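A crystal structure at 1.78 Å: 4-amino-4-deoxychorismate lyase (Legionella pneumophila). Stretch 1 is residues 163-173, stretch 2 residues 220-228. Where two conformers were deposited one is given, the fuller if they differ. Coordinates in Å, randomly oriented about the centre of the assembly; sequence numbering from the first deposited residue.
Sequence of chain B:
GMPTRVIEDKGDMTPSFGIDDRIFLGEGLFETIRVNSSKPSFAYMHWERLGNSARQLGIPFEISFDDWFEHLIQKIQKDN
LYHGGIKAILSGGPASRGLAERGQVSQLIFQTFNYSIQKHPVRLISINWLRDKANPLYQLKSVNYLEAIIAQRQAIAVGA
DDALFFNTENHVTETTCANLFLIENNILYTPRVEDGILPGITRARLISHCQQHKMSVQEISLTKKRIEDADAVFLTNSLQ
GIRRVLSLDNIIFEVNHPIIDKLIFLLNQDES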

# COMPACT_ATOMS: atom_id res chain seq x y z
N ALA B 163 3.42 16.68 -2.01
CA ALA B 163 2.41 16.71 -0.97
C ALA B 163 3.05 16.41 0.37
O ALA B 163 3.98 15.60 0.45
CB ALA B 163 1.36 15.64 -1.25
N LEU B 164 2.54 17.07 1.41
CA LEU B 164 2.96 16.95 2.78
C LEU B 164 1.84 16.33 3.63
O LEU B 164 0.68 16.79 3.63
CB LEU B 164 3.32 18.32 3.33
CG LEU B 164 3.93 18.37 4.72
CD1 LEU B 164 5.33 17.71 4.77
CD2 LEU B 164 4.03 19.87 5.14
N PHE B 165 2.19 15.26 4.34
CA PHE B 165 1.28 14.55 5.23
C PHE B 165 1.42 14.94 6.70
O PHE B 165 2.52 15.25 7.20
CB PHE B 165 1.47 13.04 5.12
CG PHE B 165 1.35 12.53 3.72
CD1 PHE B 165 0.10 12.17 3.20
CD2 PHE B 165 2.45 12.40 2.92
CE1 PHE B 165 -0.04 11.67 1.90
CE2 PHE B 165 2.33 11.90 1.60
CZ PHE B 165 1.07 11.55 1.09
N PHE B 166 0.28 14.87 7.37
CA PHE B 166 0.11 15.06 8.79
C PHE B 166 -0.47 13.80 9.47
O PHE B 166 -1.17 12.98 8.82
CB PHE B 166 -0.78 16.26 9.02
CG PHE B 166 -0.16 17.58 8.59
CD1 PHE B 166 -0.09 17.93 7.25
CD2 PHE B 166 0.37 18.46 9.54
CE1 PHE B 166 0.53 19.16 6.85
CE2 PHE B 166 0.96 19.67 9.13
CZ PHE B 166 1.03 20.00 7.80
N ASN B 167 -0.14 13.63 10.74
CA ASN B 167 -0.69 12.53 11.53
C ASN B 167 -2.00 12.97 12.19
O ASN B 167 -2.42 14.14 12.06
CB ASN B 167 0.33 11.89 12.51
CG ASN B 167 0.76 12.79 13.64
OD1 ASN B 167 0.05 13.71 14.03
ND2 ASN B 167 1.93 12.48 14.22
N THR B 168 -2.67 12.03 12.86
CA THR B 168 -3.96 12.28 13.50
C THR B 168 -3.86 13.14 14.78
O THR B 168 -4.89 13.54 15.34
CB THR B 168 -4.73 10.95 13.77
OG1 THR B 168 -3.93 10.11 14.60
CG2 THR B 168 -5.05 10.21 12.45
N GLU B 169 -2.64 13.51 15.18
CA GLU B 169 -2.42 14.50 16.23
C GLU B 169 -2.12 15.88 15.62
O GLU B 169 -1.71 16.77 16.32
CB GLU B 169 -1.28 14.05 17.17
CG GLU B 169 -1.62 12.74 17.91
CD GLU B 169 -0.42 12.10 18.61
OE1 GLU B 169 0.73 12.56 18.41
OE2 GLU B 169 -0.60 11.11 19.35
N ASN B 170 -2.36 16.02 14.30
CA ASN B 170 -2.08 17.23 13.53
C ASN B 170 -0.63 17.67 13.55
O ASN B 170 -0.33 18.86 13.47
CB ASN B 170 -3.01 18.36 13.94
CG ASN B 170 -4.45 17.98 13.80
OD1 ASN B 170 -5.16 17.89 14.79
ND2 ASN B 170 -4.89 17.73 12.58
N HIS B 171 0.27 16.70 13.61
CA HIS B 171 1.70 16.99 13.52
C HIS B 171 2.21 16.55 12.15
O HIS B 171 1.78 15.52 11.61
CB HIS B 171 2.47 16.31 14.64
CG HIS B 171 2.11 16.81 16.01
ND1 HIS B 171 1.96 15.97 17.09
CD2 HIS B 171 1.87 18.06 16.47
CE1 HIS B 171 1.64 16.68 18.15
NE2 HIS B 171 1.57 17.95 17.81
N VAL B 172 3.09 17.36 11.58
CA VAL B 172 3.76 17.10 10.30
C VAL B 172 4.54 15.79 10.35
O VAL B 172 5.19 15.50 11.35
CB VAL B 172 4.82 18.21 9.99
CG1 VAL B 172 5.42 18.02 8.59
CG2 VAL B 172 4.22 19.60 10.15
N THR B 173 4.50 15.00 9.28
CA THR B 173 5.34 13.81 9.17
C THR B 173 6.40 14.02 8.07
O THR B 173 7.53 14.39 8.36
CB THR B 173 4.53 12.51 9.02
OG1 THR B 173 3.72 12.51 7.80
CG2 THR B 173 3.65 12.36 10.23
N ILE B 220 11.30 17.10 17.31
CA ILE B 220 10.08 17.39 18.07
C ILE B 220 8.82 17.31 17.18
O ILE B 220 8.90 17.34 15.95
CB ILE B 220 10.10 18.79 18.73
CG1 ILE B 220 10.12 19.92 17.68
CG2 ILE B 220 11.27 18.92 19.71
CD1 ILE B 220 9.95 21.34 18.29
N SER B 221 7.67 17.24 17.83
CA SER B 221 6.40 17.23 17.09
C SER B 221 6.13 18.65 16.67
O SER B 221 6.27 19.60 17.48
CB SER B 221 5.27 16.69 17.97
OG SER B 221 5.50 15.33 18.29
N LEU B 222 5.79 18.81 15.39
CA LEU B 222 5.65 20.12 14.75
C LEU B 222 4.25 20.30 14.19
O LEU B 222 3.77 19.46 13.43
CB LEU B 222 6.66 20.27 13.62
CG LEU B 222 8.13 20.35 14.01
CD1 LEU B 222 9.02 20.00 12.83
CD2 LEU B 222 8.45 21.74 14.57
N THR B 223 3.59 21.39 14.57
CA THR B 223 2.26 21.72 14.03
C THR B 223 2.42 22.43 12.67
O THR B 223 3.54 22.85 12.30
CB THR B 223 1.52 22.65 14.99
OG1 THR B 223 2.31 23.82 15.15
CG2 THR B 223 1.34 21.99 16.35
N LYS B 224 1.31 22.62 11.96
CA LYS B 224 1.32 23.34 10.68
C LYS B 224 1.75 24.80 10.90
O LYS B 224 2.47 25.37 10.08
CB LYS B 224 -0.04 23.29 9.99
CG LYS B 224 -0.03 23.85 8.57
CD LYS B 224 -1.38 23.66 7.89
CE LYS B 224 -1.32 24.16 6.46
NZ LYS B 224 -2.66 24.53 5.92
N LYS B 225 1.33 25.35 12.02
CA LYS B 225 1.70 26.71 12.41
C LYS B 225 3.21 26.87 12.57
O LYS B 225 3.74 27.92 12.21
CB LYS B 225 0.98 27.13 13.70
CG LYS B 225 1.29 28.59 14.11
CD LYS B 225 0.51 29.04 15.33
CE LYS B 225 1.15 30.29 15.98
NZ LYS B 225 1.57 31.33 15.00
N ARG B 226 3.91 25.87 13.11
CA ARG B 226 5.39 25.91 13.15
C ARG B 226 6.02 26.03 11.78
O ARG B 226 7.01 26.76 11.61
CB ARG B 226 5.99 24.69 13.84
CG ARG B 226 5.67 24.59 15.31
CD ARG B 226 6.19 25.76 16.09
NE ARG B 226 7.62 25.99 15.87
CZ ARG B 226 8.62 25.45 16.57
NH1 ARG B 226 8.38 24.61 17.58
NH2 ARG B 226 9.88 25.76 16.26
N ILE B 227 5.48 25.32 10.80
CA ILE B 227 6.01 25.38 9.44
C ILE B 227 5.75 26.76 8.86
O ILE B 227 6.66 27.41 8.31
CB ILE B 227 5.38 24.32 8.50
CG1 ILE B 227 5.54 22.93 9.07
CG2 ILE B 227 6.03 24.33 7.15
CD1 ILE B 227 4.61 21.90 8.37
N GLU B 228 4.52 27.24 9.01
CA GLU B 228 4.11 28.53 8.44
C GLU B 228 4.97 29.66 8.97
O GLU B 228 5.28 30.59 8.25
CB GLU B 228 2.62 28.77 8.72
CG GLU B 228 1.76 27.76 7.93
CD GLU B 228 0.30 27.73 8.30
OE1 GLU B 228 -0.09 28.19 9.39
OE2 GLU B 228 -0.47 27.19 7.48
O HOH W 1 -1.09 21.24 12.48
O HOH W 2 5.89 16.46 13.76

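The contact joins a strand and its turn to the start of a helix, and its design is simple: one direct backbone bond fixes the register, two waters extend it, and an isoleucine fills the hollow beside it. In stretch 1 the chain runs out along the strand, reverses through a type I turn from Asn167 to Asn170, and comes back so that Val172 and Thr173 lie beside the outgoing residues. Backbone bonds hold this hairpin closed, Asn167 N to His171 O at 2.8 Å and Thr173 N to Phe165 O at 2.9 Å. The side chain of Asn167 braces the turn from within: its OD1 accepts from Glu169 N at 2.9 Å and from His171 N at 3.0 Å.

Stretch 2 approaches the returning arm. His171 and Thr223 have their CA atoms 4.8 Å apart, and close to that point Val172 N donates to Leu222 O at 2.9 Å, with a nearly straight N-H...O angle of 162°. Leu222 O also lies 3.2 Å from His171 CA, in a CA-H...O contact that adds to the fit. Where the backbones stand too far apart to bond directly, water fills the space. Water 1 donates to Asn170 O and accepts from Lys224 N, while water 2 donates to Val172 O and accepts from Leu222 N. Polar backbone groups on both stretches are thus satisfied without a continuous ladder of direct bonds.

The main bump is Ile227, one turn into the helix, whose CA-to-CB bond points toward stretch 1. Its CD1 enters a hollow lined by Leu164, Phe166 and Val172, lying 3.9 Å from Leu164 CD2 and 4.1 Å from Phe166 CZ. Val172 CG2 is much nearer to Ile227 CD1, at 2.9 Å, too short for a relaxed methyl contact; Val172 was deposited in two conformers, and this distance belongs to the one given here. That same CG2 also reaches Leu222 CB at 4.3 Å, so the valine packs against both the loop and the helix. All the side chains of this cluster are buried, and hydrophobic packing suits them. At its border the Phe166 ring meets the aliphatic base of Lys224 obliquely, CE2 to CB at 3.9 Å. The lysine then leads its charged end away, where NZ forms a long salt bridge to Glu228 OE2, 3.8 Å.

A second, shallower fit lies around His171. Ser221 CB sits over one face of the imidazole, 3.6 Å from the ring centroid and 13° off its normal, a CH-pi contact that lets a small side chain cover a flat surface. Thr223 CG2 adds a methyl at the ring edge, 4.0 Å from His171 CD2. The CA-to-CB bond of Thr223 points away from stretch 1, and its OG1 caps the helix by accepting a weak bond from Arg226 N at 3.3 Å. The rule to read here is economy: Thr223 both caps the helix and borders the histidine, while Ile227 fills the deeper hollow.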